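Long-range contacts in alginate lyase, family PL7 (Zobellia galactanivorans, PDB 3ZPY), which is the catalytic domain of a longer polysaccharide lyase and probably cleaves alginate, a polymer of mannuronate and guluronate, by beta-elimination: residues Lys16-Ile21 with Tyr30-Ile34; Glu56-Cys62 with Tyr235-Lys241; Gln104-Leu108 with Ser177-Thr181. The contacts are given in a common frame with arbitrary orientation. Residues are numbered along the deposited sequence.

Contact 1 (Lys16-Ile21 with Tyr30-Ile34); sequences KINSFI and YYDDI
Three backbone hydrogen bonds tie strand K16-I21 to Y30-I34, in which Y30-Y31 is the hairpin partner: Y31 N to S19 O (2.8 Å), S19 N to Y31 O (3.1 Å) and, beyond the paired strands, I34 N to I17 O (2.9 Å). S19/Y31 is the antiparallel hydrogen-bonded pair (CA-CA 5.6 Å) and F20/Y30 the non-hydrogen-bonded one (CA-CA 4.4 Å). At D32 (phi/psi -62/-37) the second segment leaves extended geometry, which brings I34 N to I17. A water bridges I17 N and D33 OD1, 2.8 Å from each; D33 OD1 also bonds T35, a sodium ligand. The F20 (chi1 m) and Y30 (chi1 t) rings meet obliquely, centroids 5.2 Å apart. Branched, buried I34 suits its place: CG2 lies 3.7 Å from I17 CB and CD1 3.7 Å from I21 CG2. Strand 15-21 also pairs with 76-83 (N18 with E78). K16 NZ stays 4.2 Å from D32 OD2 and 4.5 Å from D33 OD2, so backbone bonding and apolar packing, rather than a salt bridge, define this hairpin.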
loop_
_atom_site.group_PDB
_atom_site.type_symbol
_atom_site.label_atom_id
_atom_site.label_comp_id
_atom_site.label_asym_id
_atom_site.label_seq_id
_atom_site.Cartn_x
_atom_site.Cartn_y
_atom_site.Cartn_z
ATOM N N LYS A 16 -4.668 8.902 -7.114
ATOM C CA LYS A 16 -3.469 9.256 -7.788
ATOM C C LYS A 16 -2.558 8.009 -7.833
ATOM O O LYS A 16 -2.430 7.267 -6.852
ATOM C CB LYS A 16 -2.779 10.381 -6.990
ATOM C CG LYS A 16 -1.362 10.722 -7.403
ATOM C CD LYS A 16 -0.895 12.061 -6.715
ATOM C CE LYS A 16 -1.782 13.338 -6.947
ATOM N NZ LYS A 16 -1.409 14.760 -6.450
ATOM N N ILE A 17 -1.884 7.850 -8.975
ATOM C CA ILE A 17 -1.021 6.673 -9.206
ATOM C C ILE A 17 0.442 7.050 -8.983
ATOM O O ILE A 17 0.989 7.856 -9.737
ATOM C CB ILE A 17 -1.213 6.131 -10.629
ATOM C CG1 ILE A 17 -2.635 5.699 -10.828
ATOM C CG2 ILE A 17 -0.329 4.894 -10.824
ATOM C CD1 ILE A 17 -2.922 5.472 -12.329
ATOM N N ASN A 18 1.016 6.425 -7.906
ATOM C CA ASN A 18 2.475 6.529 -7.617
ATOM C C ASN A 18 3.213 5.411 -8.387
ATOM O O ASN A 18 2.877 4.249 -8.236
ATOM C CB ASN A 18 2.810 6.332 -6.125
ATOM C CG ASN A 18 2.005 7.160 -5.148
ATOM O OD1 ASN A 18 1.637 8.323 -5.373
ATOM N ND2 ASN A 18 1.800 6.583 -4.023
ATOM N N SER A 19 4.118 5.740 -9.331
ATOM C CA SER A 19 4.806 4.731 -10.097
ATOM C C SER A 19 6.128 5.215 -10.540
ATOM O O SER A 19 6.616 6.319 -10.106
ATOM C CB SER A 19 3.909 4.234 -11.254
ATOM O OG SER A 19 4.397 3.037 -11.800
ATOM N N PHE A 20 6.801 4.400 -11.347
ATOM C CA PHE A 20 8.142 4.715 -11.820
ATOM C C PHE A 20 8.151 4.742 -13.347
ATOM O O PHE A 20 7.276 4.108 -13.974
ATOM C CB PHE A 20 9.144 3.599 -11.397
ATOM C CG PHE A 20 9.611 3.724 -9.976
ATOM C CD1 PHE A 20 8.826 3.245 -8.934
ATOM C CD2 PHE A 20 10.871 4.340 -9.683
ATOM C CE1 PHE A 20 9.207 3.446 -7.608
ATOM C CE2 PHE A 20 11.230 4.514 -8.345
ATOM C CZ PHE A 20 10.439 4.015 -7.322
ATOM N N ILE A 21 9.137 5.426 -13.908
ATOM C CA ILE A 21 9.440 5.263 -15.303
ATOM C C ILE A 21 10.839 4.687 -15.469
ATOM O O ILE A 21 11.667 4.802 -14.554
ATOM C CB ILE A 21 9.242 6.568 -16.110
ATOM C CG1 ILE A 21 10.306 7.621 -15.809
ATOM C CG2 ILE A 21 7.809 7.080 -16.018
ATOM C CD1 ILE A 21 10.309 8.742 -16.852
ATOM N N TYR A 30 11.102 7.829 -9.882
ATOM C CA TYR A 30 9.819 7.839 -9.211
ATOM C C TYR A 30 8.994 9.087 -9.563
ATOM O O TYR A 30 9.521 10.221 -9.617
ATOM C CB TYR A 30 10.082 7.807 -7.696
ATOM C CG TYR A 30 8.816 7.746 -6.861
ATOM C CD1 TYR A 30 7.910 6.701 -7.009
ATOM C CD2 TYR A 30 8.524 8.729 -5.968
ATOM C CE1 TYR A 30 6.742 6.646 -6.288
ATOM C CE2 TYR A 30 7.388 8.686 -5.219
ATOM C CZ TYR A 30 6.501 7.628 -5.382
ATOM O OH TYR A 30 5.353 7.623 -4.636
ATOM N N TYR A 31 7.701 8.880 -9.700
ATOM C CA TYR A 31 6.701 9.953 -9.825
ATOM C C TYR A 31 5.612 9.757 -8.834
ATOM O O TYR A 31 4.865 8.769 -8.899
ATOM C CB TYR A 31 6.045 9.975 -11.231
ATOM C CG TYR A 31 6.960 10.559 -12.260
ATOM C CD1 TYR A 31 7.988 9.784 -12.848
ATOM C CD2 TYR A 31 6.815 11.893 -12.646
ATOM C CE1 TYR A 31 8.853 10.343 -13.799
ATOM C CE2 TYR A 31 7.662 12.453 -13.605
ATOM C CZ TYR A 31 8.679 11.679 -14.182
ATOM O OH TYR A 31 9.534 12.227 -15.097
ATOM N N ASP A 32 5.416 10.743 -7.975
ATOM C CA ASP A 32 4.281 10.723 -7.067
ATOM C C ASP A 32 2.955 10.726 -7.857
ATOM O O ASP A 32 2.027 10.121 -7.445
ATOM C CB ASP A 32 4.432 11.946 -6.144
ATOM C CG ASP A 32 3.227 12.177 -5.292
ATOM O OD1 ASP A 32 3.135 11.486 -4.267
ATOM O OD2 ASP A 32 2.393 13.045 -5.659
ATOM N N ASP A 33 2.919 11.456 -8.973
ATOM C CA ASP A 33 1.810 11.329 -9.888
ATOM C C ASP A 33 2.396 10.967 -11.249
ATOM O O ASP A 33 2.977 11.810 -11.930
ATOM C CB ASP A 33 1.030 12.656 -9.949
ATOM C CG ASP A 33 -0.202 12.529 -10.849
ATOM O OD1 ASP A 33 -0.211 11.604 -11.700
ATOM O OD2 ASP A 33 -1.107 13.404 -10.770
ATOM N N ILE A 34 2.201 9.684 -11.609
ATOM C CA ILE A 34 2.797 9.170 -12.829
ATOM C C ILE A 34 2.350 9.927 -14.098
ATOM O O ILE A 34 3.025 9.913 -15.123
ATOM C CB ILE A 34 2.542 7.646 -12.952
ATOM C CG1 ILE A 34 3.494 7.058 -14.012
ATOM C CG2 ILE A 34 1.048 7.414 -13.289
ATOM C CD1 ILE A 34 4.965 7.066 -13.641
HETATM O O HOH W 1 -2.185 9.715 -11.096
#

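Contact 2 (Glu56-Cys62 with Tyr235-Lys241)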
loop_
_atom_site.group_PDB
_atom_site.type_symbol
_atom_site.label_atom_id
_atom_site.label_comp_id
_atom_site.label_asym_id
_atom_site.label_seq_id
_atom_site.Cartn_x
_atom_site.Cartn_y
_atom_site.Cartn_z
ATOM N N GLU A 56 -8.619 -8.980 -15.046
ATOM C CA GLU A 56 -9.301 -9.319 -13.803
ATOM C C GLU A 56 -8.635 -8.500 -12.680
ATOM O O GLU A 56 -9.349 -7.836 -11.905
ATOM C CB GLU A 56 -9.123 -10.801 -13.515
ATOM C CG GLU A 56 -9.632 -11.238 -12.142
ATOM C CD GLU A 56 -9.403 -12.728 -11.827
ATOM O OE1 GLU A 56 -8.928 -13.493 -12.721
ATOM O OE2 GLU A 56 -9.663 -13.140 -10.648
ATOM N N TRP A 57 -7.322 -8.606 -12.542
ATOM C CA TRP A 57 -6.600 -7.927 -11.454
ATOM C C TRP A 57 -5.760 -6.764 -12.039
ATOM O O TRP A 57 -5.390 -6.783 -13.186
ATOM C CB TRP A 57 -5.551 -8.840 -10.806
ATOM C CG TRP A 57 -6.003 -10.189 -10.329
ATOM C CD1 TRP A 57 -6.062 -11.388 -11.040
ATOM C CD2 TRP A 57 -6.520 -10.454 -9.016
ATOM N NE1 TRP A 57 -6.530 -12.410 -10.212
ATOM C CE2 TRP A 57 -6.814 -11.878 -8.946
ATOM C CE3 TRP A 57 -6.652 -9.687 -7.880
ATOM C CZ2 TRP A 57 -7.282 -12.471 -7.788
ATOM C CZ3 TRP A 57 -7.100 -10.256 -6.707
ATOM C CH2 TRP A 57 -7.403 -11.656 -6.633
ATOM N N VAL A 58 -5.402 -5.836 -11.195
ATOM C CA VAL A 58 -4.348 -4.831 -11.467
ATOM C C VAL A 58 -3.159 -5.171 -10.568
ATOM O O VAL A 58 -3.323 -5.386 -9.364
ATOM C CB VAL A 58 -4.845 -3.376 -11.290
ATOM C CG1 VAL A 58 -3.673 -2.387 -11.384
ATOM C CG2 VAL A 58 -5.933 -3.072 -12.335
ATOM N N TYR A 59 -2.044 -5.340 -11.233
ATOM C CA TYR A 59 -0.767 -5.788 -10.583
ATOM C C TYR A 59 0.112 -4.611 -10.311
ATOM O O TYR A 59 0.204 -3.680 -11.167
ATOM C CB TYR A 59 -0.031 -6.664 -11.581
ATOM C CG TYR A 59 -0.720 -8.001 -11.861
ATOM C CD1 TYR A 59 -1.799 -8.072 -12.744
ATOM C CD2 TYR A 59 -0.261 -9.220 -11.269
ATOM C CE1 TYR A 59 -2.456 -9.299 -13.027
ATOM C CE2 TYR A 59 -0.946 -10.418 -11.538
ATOM C CZ TYR A 59 -2.007 -10.459 -12.391
ATOM O OH TYR A 59 -2.623 -11.697 -12.663
ATOM N N PHE A 60 0.660 -4.567 -9.085
ATOM C CA PHE A 60 1.611 -3.540 -8.611
ATOM C C PHE A 60 2.839 -4.268 -8.330
ATOM O O PHE A 60 2.920 -5.060 -7.361
ATOM C CB PHE A 60 1.054 -2.932 -7.328
ATOM C CG PHE A 60 -0.284 -2.222 -7.516
ATOM C CD1 PHE A 60 -1.486 -2.979 -7.611
ATOM C CD2 PHE A 60 -0.353 -0.813 -7.568
ATOM C CE1 PHE A 60 -2.722 -2.307 -7.782
ATOM C CE2 PHE A 60 -1.550 -0.185 -7.771
ATOM C CZ PHE A 60 -2.741 -0.916 -7.812
ATOM N N LYS A 61 3.861 -3.996 -9.191
ATOM C CA LYS A 61 5.138 -4.727 -9.111
ATOM C C LYS A 61 6.259 -3.681 -8.759
ATOM O O LYS A 61 6.434 -2.678 -9.514
ATOM C CB LYS A 61 5.416 -5.375 -10.549
ATOM C CG LYS A 61 6.565 -6.339 -10.506
ATOM C CD LYS A 61 6.727 -7.105 -11.800
ATOM C CE LYS A 61 7.818 -8.122 -11.736
ATOM N NZ LYS A 61 7.787 -8.981 -12.941
ATOM N N CYS A 62 6.921 -3.940 -7.642
ATOM C CA CYS A 62 7.952 -2.997 -7.155
ATOM C C CYS A 62 9.192 -3.779 -6.784
ATOM O O CYS A 62 9.102 -4.940 -6.366
ATOM C CB CYS A 62 7.337 -2.147 -5.977
ATOM S SG CYS A 62 8.379 -0.775 -5.487
ATOM N N TYR A 235 11.857 -8.617 -6.119
ATOM C CA TYR A 235 10.668 -7.779 -6.295
ATOM C C TYR A 235 9.552 -8.304 -5.387
ATOM O O TYR A 235 9.585 -9.505 -4.970
ATOM C CB TYR A 235 10.188 -7.654 -7.783
ATOM C CG TYR A 235 9.683 -8.977 -8.357
ATOM C CD1 TYR A 235 10.582 -9.977 -8.722
ATOM C CD2 TYR A 235 8.328 -9.293 -8.301
ATOM C CE1 TYR A 235 10.089 -11.216 -9.251
ATOM C CE2 TYR A 235 7.829 -10.509 -8.798
ATOM C CZ TYR A 235 8.733 -11.465 -9.225
ATOM O OH TYR A 235 8.235 -12.661 -9.697
ATOM N N GLY A 236 8.544 -7.461 -5.179
ATOM C CA GLY A 236 7.273 -7.961 -4.647
ATOM C C GLY A 236 6.186 -7.722 -5.682
ATOM O O GLY A 236 6.328 -6.891 -6.597
ATOM N N LEU A 237 5.115 -8.536 -5.573
ATOM C CA LEU A 237 4.030 -8.443 -6.511
ATOM C C LEU A 237 2.702 -8.588 -5.736
ATOM O O LEU A 237 2.519 -9.553 -5.059
ATOM C CB LEU A 237 4.159 -9.540 -7.558
ATOM C CG LEU A 237 3.138 -9.495 -8.695
ATOM C CD1 LEU A 237 3.180 -8.194 -9.501
ATOM C CD2 LEU A 237 3.253 -10.699 -9.650
ATOM N N VAL A 238 1.866 -7.581 -5.872
ATOM C CA VAL A 238 0.558 -7.475 -5.233
ATOM C C VAL A 238 -0.445 -7.333 -6.380
ATOM O O VAL A 238 -0.206 -6.642 -7.381
ATOM C CB VAL A 238 0.431 -6.250 -4.317
ATOM C CG1 VAL A 238 -0.980 -6.120 -3.810
ATOM C CG2 VAL A 238 1.453 -6.277 -3.187
ATOM N N ARG A 239 -1.576 -8.012 -6.302
ATOM C CA ARG A 239 -2.610 -7.821 -7.306
ATOM C C ARG A 239 -3.972 -7.552 -6.591
ATOM O O ARG A 239 -4.269 -8.156 -5.555
ATOM C CB ARG A 239 -2.636 -8.992 -8.289
ATOM C CG ARG A 239 -3.001 -10.361 -7.734
ATOM C CD ARG A 239 -2.930 -11.389 -8.840
ATOM N NE ARG A 239 -3.262 -12.704 -8.423
ATOM C CZ ARG A 239 -3.252 -13.747 -9.231
ATOM N NH1 ARG A 239 -3.003 -13.582 -10.538
ATOM N NH2 ARG A 239 -3.394 -14.946 -8.684
ATOM N N ILE A 240 -4.755 -6.613 -7.168
ATOM C CA ILE A 240 -5.963 -6.089 -6.516
ATOM C C ILE A 240 -7.132 -6.112 -7.509
ATOM O O ILE A 240 -6.968 -5.810 -8.724
ATOM C CB ILE A 240 -5.696 -4.645 -5.952
ATOM C CG1 ILE A 240 -4.526 -4.689 -4.986
ATOM C CG2 ILE A 240 -6.942 -4.014 -5.378
ATOM C CD1 ILE A 240 -3.959 -3.341 -4.489
ATOM N N LYS A 241 -8.301 -6.363 -6.941
ATOM C CA LYS A 241 -9.546 -6.104 -7.690
ATOM C C LYS A 241 -10.626 -5.680 -6.699
ATOM O O LYS A 241 -10.406 -5.709 -5.475
ATOM C CB LYS A 241 -10.033 -7.339 -8.458
ATOM C CG LYS A 241 -10.339 -8.574 -7.675
ATOM C CD LYS A 241 -10.592 -9.753 -8.636
ATOM C CE LYS A 241 -10.915 -10.957 -7.831
ATOM N NZ LYS A 241 -11.335 -12.094 -8.725
HETATM O O HOH W 2 -8.979 -5.203 -10.872
#
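R239, W57 and K241 bury the most surface here, the two cations making cation-pi contacts on opposite faces of one indole. The R239 guanidinium lies flat on W57 (centres 4.1 Å apart, planes at 11°), while R239 CD makes a CH-pi contact 3.6 Å from the centroid of the W57 five-membered ring. Over the opposite face, K241 CD (CH-pi) is 3.9 Å and K241 NZ 4.6 Å from the centroid of the six-membered ring. A broad, electron-rich indole suits this place because both its faces accept methylenes and positive charge. Each cation also has polar partners: K241 NZ forms a 2.8 Å salt bridge with E56 OE2, R239 NH1 donates to Y59 OH (2.9 Å), a hydroxyl also bonded to D54, and R239 NH2 bonds Q104 OE1. R239 CB lies over the Y59 ring, 4.1 Å from its centroid, and the p rotamer sends the rest of the side chain to W57. Beneath, the antiparallel backbones pair V58 with I240, F60 with V238 and C62 with G236 through six hydrogen bonds. F60 and C62 turn inward onto strand 76-83 of the opposing sheet. The pair lies inside its own sheet, toward the 51-53 edge, with strand 235-247 flanked by 96-107.

Contact 3 (Gln104-Leu108 with Ser177-Thr181); sequences QVNQL and SLDTT
Q104 opens the strand end Q104-Q107, and its CA-CB bond points toward the loop, where L178-T181 runs nearly opposite to Q104-L108 (165° between end-to-end directions). With chi1 m and chi2 t, Q104 NE2 donates to T181 OG1 at 2.8 Å, and a water joins NE2 (3.0 Å) to D179 O (2.8 Å); OE1 is held by R239, so the amide serves as donor and acceptor at once. V105 O receives D179 N at 2.9 Å. A second water accepts from V105 N (3.0 Å) and donates to S177 O (2.8 Å) and T180 O (2.7 Å), so it bridges V105 N to both carbonyls. V105 CG1 packs on L178 CD2 (3.8 Å), and branched apolar residues suit this buried side. At N106 the CA lies 5.0 Å from that of D179, whose left-handed conformation (52/44) turns the loop. L108 CG ends the contact, 4.5 Å from L178 CD2. The loop carries the chain from strand 171-177 to strand 182-189, a connection between the two sheets of the beta-sandwich jelly roll known for PL7 lyases.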
loop_
_atom_site.group_PDB
_atom_site.type_symbol
_atom_site.label_atom_id
_atom_site.label_comp_id
_atom_site.label_asym_id
_atom_site.label_seq_id
_atom_site.Cartn_x
_atom_site.Cartn_y
_atom_site.Cartn_z
ATOM N N GLN A 104 -4.301 -10.391 -3.611
ATOM C CA GLN A 104 -3.298 -11.435 -3.339
ATOM C C GLN A 104 -1.911 -10.845 -3.355
ATOM O O GLN A 104 -1.674 -9.774 -3.948
ATOM C CB GLN A 104 -3.312 -12.517 -4.388
ATOM C CG GLN A 104 -4.678 -13.211 -4.665
ATOM C CD GLN A 104 -4.475 -14.457 -5.456
ATOM O OE1 GLN A 104 -3.334 -14.685 -5.995
ATOM N NE2 GLN A 104 -5.491 -15.284 -5.573
ATOM N N VAL A 105 -1.036 -11.525 -2.623
ATOM C CA VAL A 105 0.390 -11.196 -2.718
ATOM C C VAL A 105 0.968 -12.442 -3.405
ATOM O O VAL A 105 0.791 -13.567 -2.876
ATOM C CB VAL A 105 1.056 -10.830 -1.392
ATOM C CG1 VAL A 105 2.555 -10.587 -1.631
ATOM C CG2 VAL A 105 0.314 -9.667 -0.734
ATOM N N ASN A 106 1.692 -12.249 -4.531
ATOM C CA ASN A 106 2.203 -13.325 -5.260
ATOM C C ASN A 106 3.727 -13.533 -5.099
ATOM O O ASN A 106 4.220 -14.538 -5.521
ATOM C CB ASN A 106 1.901 -13.099 -6.743
ATOM C CG ASN A 106 0.372 -13.001 -6.996
ATOM O OD1 ASN A 106 -0.360 -13.963 -6.730
ATOM N ND2 ASN A 106 -0.105 -11.810 -7.333
ATOM N N GLN A 107 4.457 -12.578 -4.509
ATOM C CA GLN A 107 5.898 -12.670 -4.413
ATOM C C GLN A 107 6.323 -11.632 -3.400
ATOM O O GLN A 107 5.836 -10.497 -3.441
ATOM C CB GLN A 107 6.550 -12.272 -5.784
ATOM C CG GLN A 107 8.052 -12.420 -5.812
ATOM C CD GLN A 107 8.614 -13.839 -5.915
ATOM O OE1 GLN A 107 8.006 -14.750 -6.343
ATOM N NE2 GLN A 107 9.835 -13.955 -5.634
ATOM N N LEU A 108 7.256 -12.032 -2.521
ATOM C CA LEU A 108 7.898 -11.093 -1.570
ATOM C C LEU A 108 9.300 -10.761 -2.081
ATOM O O LEU A 108 9.964 -11.573 -2.767
ATOM C CB LEU A 108 8.052 -11.728 -0.179
ATOM C CG LEU A 108 6.707 -11.964 0.494
ATOM C CD1 LEU A 108 6.945 -12.671 1.816
ATOM C CD2 LEU A 108 5.848 -10.731 0.564
ATOM N N SER A 177 -1.381 -16.740 3.485
ATOM C CA SER A 177 -0.553 -17.355 2.403
ATOM C C SER A 177 -0.494 -16.489 1.199
ATOM O O SER A 177 -1.370 -15.690 0.915
ATOM C CB SER A 177 -0.764 -18.828 2.081
ATOM O OG SER A 177 -2.043 -18.942 1.637
ATOM N N LEU A 178 0.590 -16.723 0.433
ATOM C CA LEU A 178 0.751 -16.155 -0.885
ATOM C C LEU A 178 -0.228 -16.837 -1.881
ATOM O O LEU A 178 -0.632 -17.957 -1.674
ATOM C CB LEU A 178 2.165 -16.301 -1.400
ATOM C CG LEU A 178 3.190 -15.579 -0.509
ATOM C CD1 LEU A 178 4.602 -15.642 -1.094
ATOM C CD2 LEU A 178 2.863 -14.106 -0.223
ATOM N N ASP A 179 -0.499 -16.157 -3.009
ATOM C CA ASP A 179 -1.373 -16.650 -4.071
ATOM C C ASP A 179 -2.681 -17.075 -3.529
ATOM O O ASP A 179 -3.301 -17.954 -4.077
ATOM C CB ASP A 179 -0.672 -17.842 -4.727
ATOM C CG ASP A 179 0.693 -17.473 -5.327
ATOM O OD1 ASP A 179 0.851 -16.391 -5.894
ATOM O OD2 ASP A 179 1.679 -18.259 -5.103
ATOM N N THR A 180 -3.290 -16.296 -2.634
ATOM C CA THR A 180 -4.493 -16.610 -1.917
ATOM C C THR A 180 -5.331 -15.374 -1.825
ATOM O O THR A 180 -4.855 -14.317 -1.365
ATOM C CB THR A 180 -4.231 -17.160 -0.532
ATOM O OG1 THR A 180 -3.498 -18.379 -0.653
ATOM C CG2 THR A 180 -5.499 -17.442 0.226
ATOM N N THR A 181 -6.573 -15.432 -2.256
ATOM C CA THR A 181 -7.452 -14.231 -2.306
ATOM C C THR A 181 -7.960 -13.943 -0.915
ATOM O O THR A 181 -8.517 -14.813 -0.202
ATOM C CB THR A 181 -8.604 -14.572 -3.258
ATOM O OG1 THR A 181 -7.964 -14.584 -4.511
ATOM C CG2 THR A 181 -9.674 -13.445 -3.230
HETATM O O HOH W 3 -4.579 -17.973 -6.559
HETATM O O HOH W 4 -2.182 -13.818 -1.019
#

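Contacts 2 and 3 share the seven-stranded sheet, in which strands 235-247 and 96-107 are neighbours; they touch directly, R239 NH2 lying 2.7 Å from Q104 OE1. Contact 1 belongs to the other sheet, its centre about 15 Å from that of contact 2. Contact 2 is the most central and largely buried; exposed D32 and D179 mark the surface parts of contacts 1 and 3. Contact 2 combines regular backbone pairing with mostly polar, charged and aromatic side chains on the Y59/R239 face and hydrophobic ones (V58, F60, V238, I240) toward the other sheet. Contact 1 continues short hairpin pairing into a turn near the sodium site, whereas contact 3 joins strand to loop through one backbone bond, an amide, waters and V105/L178 packing.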